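Local coordinates for protein ESSB (Geobacillus thermodenitrificans, PDB 4ANO) that probably forms part of the membrane-embedded type VII secretion machinery, this chain being its cytoplasmic domain, and associates with copies of itself, at residues A[105-110]-A[125-131]. Sequence-based numbering, arbitrary orientation.
Sequences RLIFIV and FLHVGVK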
loop_
_atom_site.group_PDB
_atom_site.type_symbol
_atom_site.label_atom_id
_atom_site.label_comp_id
_atom_site.label_asym_id
_atom_site.label_seq_id
_atom_site.Cartn_x
_atom_site.Cartn_y
_atom_site.Cartn_z
ATOM N N ARG A 105 -3.590 17.584 -0.382
ATOM C CA ARG A 105 -4.417 17.054 -1.481
ATOM C C ARG A 105 -4.054 15.579 -1.864
ATOM O O ARG A 105 -4.671 14.986 -2.729
ATOM C CB ARG A 105 -4.370 17.963 -2.733
ATOM C CG ARG A 105 -5.269 19.213 -2.667
ATOM C CD ARG A 105 -5.210 20.046 -3.959
ATOM N NE ARG A 105 -3.861 20.481 -4.224
ATOM C CZ ARG A 105 -3.182 20.286 -5.360
ATOM N NH1 ARG A 105 -3.750 19.718 -6.394
ATOM N NH2 ARG A 105 -1.935 20.721 -5.455
ATOM N N LEU A 106 -3.056 15.000 -1.228
ATOM C CA LEU A 106 -2.596 13.627 -1.642
ATOM C C LEU A 106 -3.478 12.526 -1.049
ATOM O O LEU A 106 -3.881 12.625 0.115
ATOM C CB LEU A 106 -1.130 13.387 -1.259
ATOM C CG LEU A 106 -0.201 14.395 -1.883
ATOM C CD1 LEU A 106 1.208 14.088 -1.249
ATOM C CD2 LEU A 106 -0.172 14.257 -3.392
ATOM N N ILE A 107 -3.857 11.523 -1.829
ATOM C CA ILE A 107 -4.753 10.455 -1.363
ATOM C C ILE A 107 -4.125 9.110 -1.612
ATOM O O ILE A 107 -3.704 8.830 -2.752
ATOM C CB ILE A 107 -6.135 10.532 -2.030
ATOM C CG1 ILE A 107 -6.798 11.902 -1.700
ATOM C CG2 ILE A 107 -7.025 9.345 -1.624
ATOM C CD1 ILE A 107 -8.179 12.165 -2.411
ATOM N N PHE A 108 -4.050 8.256 -0.595
ATOM C CA PHE A 108 -3.269 7.011 -0.735
ATOM C C PHE A 108 -4.107 5.775 -1.057
ATOM O O PHE A 108 -5.245 5.652 -0.556
ATOM C CB PHE A 108 -2.409 6.816 0.520
ATOM C CG PHE A 108 -1.375 7.907 0.665
ATOM C CD1 PHE A 108 -0.173 7.809 0.005
ATOM C CD2 PHE A 108 -1.672 9.084 1.381
ATOM C CE1 PHE A 108 0.778 8.839 0.098
ATOM C CE2 PHE A 108 -0.742 10.144 1.464
ATOM C CZ PHE A 108 0.478 10.015 0.833
ATOM N N ILE A 109 -3.619 4.977 -2.010
ATOM C CA ILE A 109 -4.212 3.645 -2.355
ATOM C C ILE A 109 -3.210 2.589 -1.934
ATOM O O ILE A 109 -2.023 2.590 -2.374
ATOM C CB ILE A 109 -4.668 3.506 -3.839
ATOM C CG1 ILE A 109 -5.034 2.027 -4.203
ATOM C CG2 ILE A 109 -3.570 4.029 -4.893
ATOM C CD1 ILE A 109 -5.915 1.991 -5.493
ATOM N N VAL A 110 -3.683 1.632 -1.092
ATOM C CA VAL A 110 -2.769 0.691 -0.465
ATOM C C VAL A 110 -2.995 -0.713 -1.036
ATOM O O VAL A 110 -4.082 -1.319 -0.951
ATOM C CB VAL A 110 -2.945 0.666 1.070
ATOM C CG1 VAL A 110 -2.033 -0.385 1.688
ATOM C CG2 VAL A 110 -2.714 2.082 1.639
ATOM N N PHE A 125 4.873 4.590 -1.255
ATOM C CA PHE A 125 3.925 4.347 -2.324
ATOM C C PHE A 125 4.458 4.742 -3.645
ATOM O O PHE A 125 5.172 5.775 -3.759
ATOM C CB PHE A 125 2.609 5.153 -2.077
ATOM C CG PHE A 125 1.906 4.729 -0.886
ATOM C CD1 PHE A 125 1.134 3.579 -0.920
ATOM C CD2 PHE A 125 2.032 5.409 0.293
ATOM C CE1 PHE A 125 0.467 3.143 0.181
ATOM C CE2 PHE A 125 1.419 4.959 1.437
ATOM C CZ PHE A 125 0.650 3.801 1.395
ATOM N N LEU A 126 4.111 4.001 -4.675
ATOM C CA LEU A 126 4.432 4.308 -5.982
ATOM C C LEU A 126 3.484 5.345 -6.559
ATOM O O LEU A 126 3.878 6.500 -6.778
ATOM C CB LEU A 126 4.425 3.052 -6.869
ATOM C CG LEU A 126 5.589 2.116 -6.469
ATOM C CD1 LEU A 126 5.393 0.726 -6.926
ATOM C CD2 LEU A 126 6.906 2.698 -7.044
ATOM N N HIS A 127 2.264 4.955 -6.795
ATOM C CA HIS A 127 1.240 5.883 -7.310
ATOM C C HIS A 127 0.472 6.548 -6.140
ATOM O O HIS A 127 0.146 5.880 -5.173
ATOM C CB HIS A 127 0.217 5.160 -8.143
ATOM C CG HIS A 127 -0.927 6.048 -8.554
ATOM N ND1 HIS A 127 -0.798 7.053 -9.482
ATOM C CD2 HIS A 127 -2.148 6.184 -8.018
ATOM C CE1 HIS A 127 -1.921 7.742 -9.549
ATOM N NE2 HIS A 127 -2.786 7.203 -8.702
ATOM N N VAL A 128 0.192 7.859 -6.274
ATOM C CA VAL A 128 -0.616 8.569 -5.238
ATOM C C VAL A 128 -1.643 9.389 -5.986
ATOM O O VAL A 128 -1.387 9.850 -7.107
ATOM C CB VAL A 128 0.336 9.488 -4.484
ATOM C CG1 VAL A 128 -0.413 10.267 -3.502
ATOM C CG2 VAL A 128 1.417 8.624 -3.659
ATOM N N GLY A 129 -2.909 9.351 -5.469
ATOM C CA GLY A 129 -4.001 10.217 -6.038
ATOM C C GLY A 129 -3.944 11.663 -5.548
ATOM O O GLY A 129 -3.187 12.052 -4.646
ATOM N N VAL A 130 -4.671 12.496 -6.306
ATOM C CA VAL A 130 -4.827 13.897 -5.981
ATOM C C VAL A 130 -6.250 14.243 -5.861
ATOM O O VAL A 130 -7.070 13.997 -6.747
ATOM C CB VAL A 130 -4.189 14.785 -7.086
ATOM C CG1 VAL A 130 -4.236 16.281 -6.680
ATOM C CG2 VAL A 130 -2.748 14.319 -7.288
ATOM N N LYS A 131 -6.580 14.757 -4.678
ATOM C CA LYS A 131 -8.000 15.121 -4.450
ATOM C C LYS A 131 -8.623 15.978 -5.532
ATOM O O LYS A 131 -8.056 17.009 -5.929
ATOM C CB LYS A 131 -8.124 15.722 -3.059
ATOM C CG LYS A 131 -9.639 15.804 -2.527
ATOM C CD LYS A 131 -9.658 16.604 -1.188
ATOM C CE LYS A 131 -11.035 17.217 -0.829
ATOM N NZ LYS A 131 -12.214 16.566 -1.481
HETATM O O HOH W 1 -6.696 19.229 -6.964
HETATM O O HOH W 2 -0.902 5.741 -2.607
#
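Ile107 and Gly129 face each other as an antiparallel hydrogen-bonded pair: Ile107 N donates to Gly129 O at 2.9 Å from well above the carbonyl plane, while Gly129 N returns a more bent bond to Ile107 O. One residue along, Leu106 and Val130 make the non-hydrogen-bonded pair, and beyond it Lys131 N gives Arg105 O a nearly straight bond of 2.7 Å. Past Ile107 the chains part, and a water bridges the gap, donating to His127 O and accepting from Ile109 N. Here the side chains take over. The Phe108 and Phe125 rings meet obliquely, planes at 43°; in one of two modelled conformers of Phe108, its CD1 lies 3.3 Å from CD2 of Phe125. Phe125 also brings CE1 to 3.7 Å from CG2 of Val110, which approaches the ring obliquely, and helix 84-98 packs against the same ring. An alanine in place of Phe125 would probably leave a gap between Phe108, Val110 and that helix and strip Phe108 of its aromatic neighbour. Val128, with CG1 anti to its backbone N (chi1 177°), lays that methyl over one face of Phe108 and 3.9 Å from Leu106 CB. At the far end Arg105 NH1 shares a water with Lys131 O and also bonds Glu41 O. The arrangement is a short two-stranded antiparallel sheet in the EssB/YukC cytoplasmic domain, whose family belongs to the protein kinase clan; it joins the chain after helix 84-98 to that before helix 141-155.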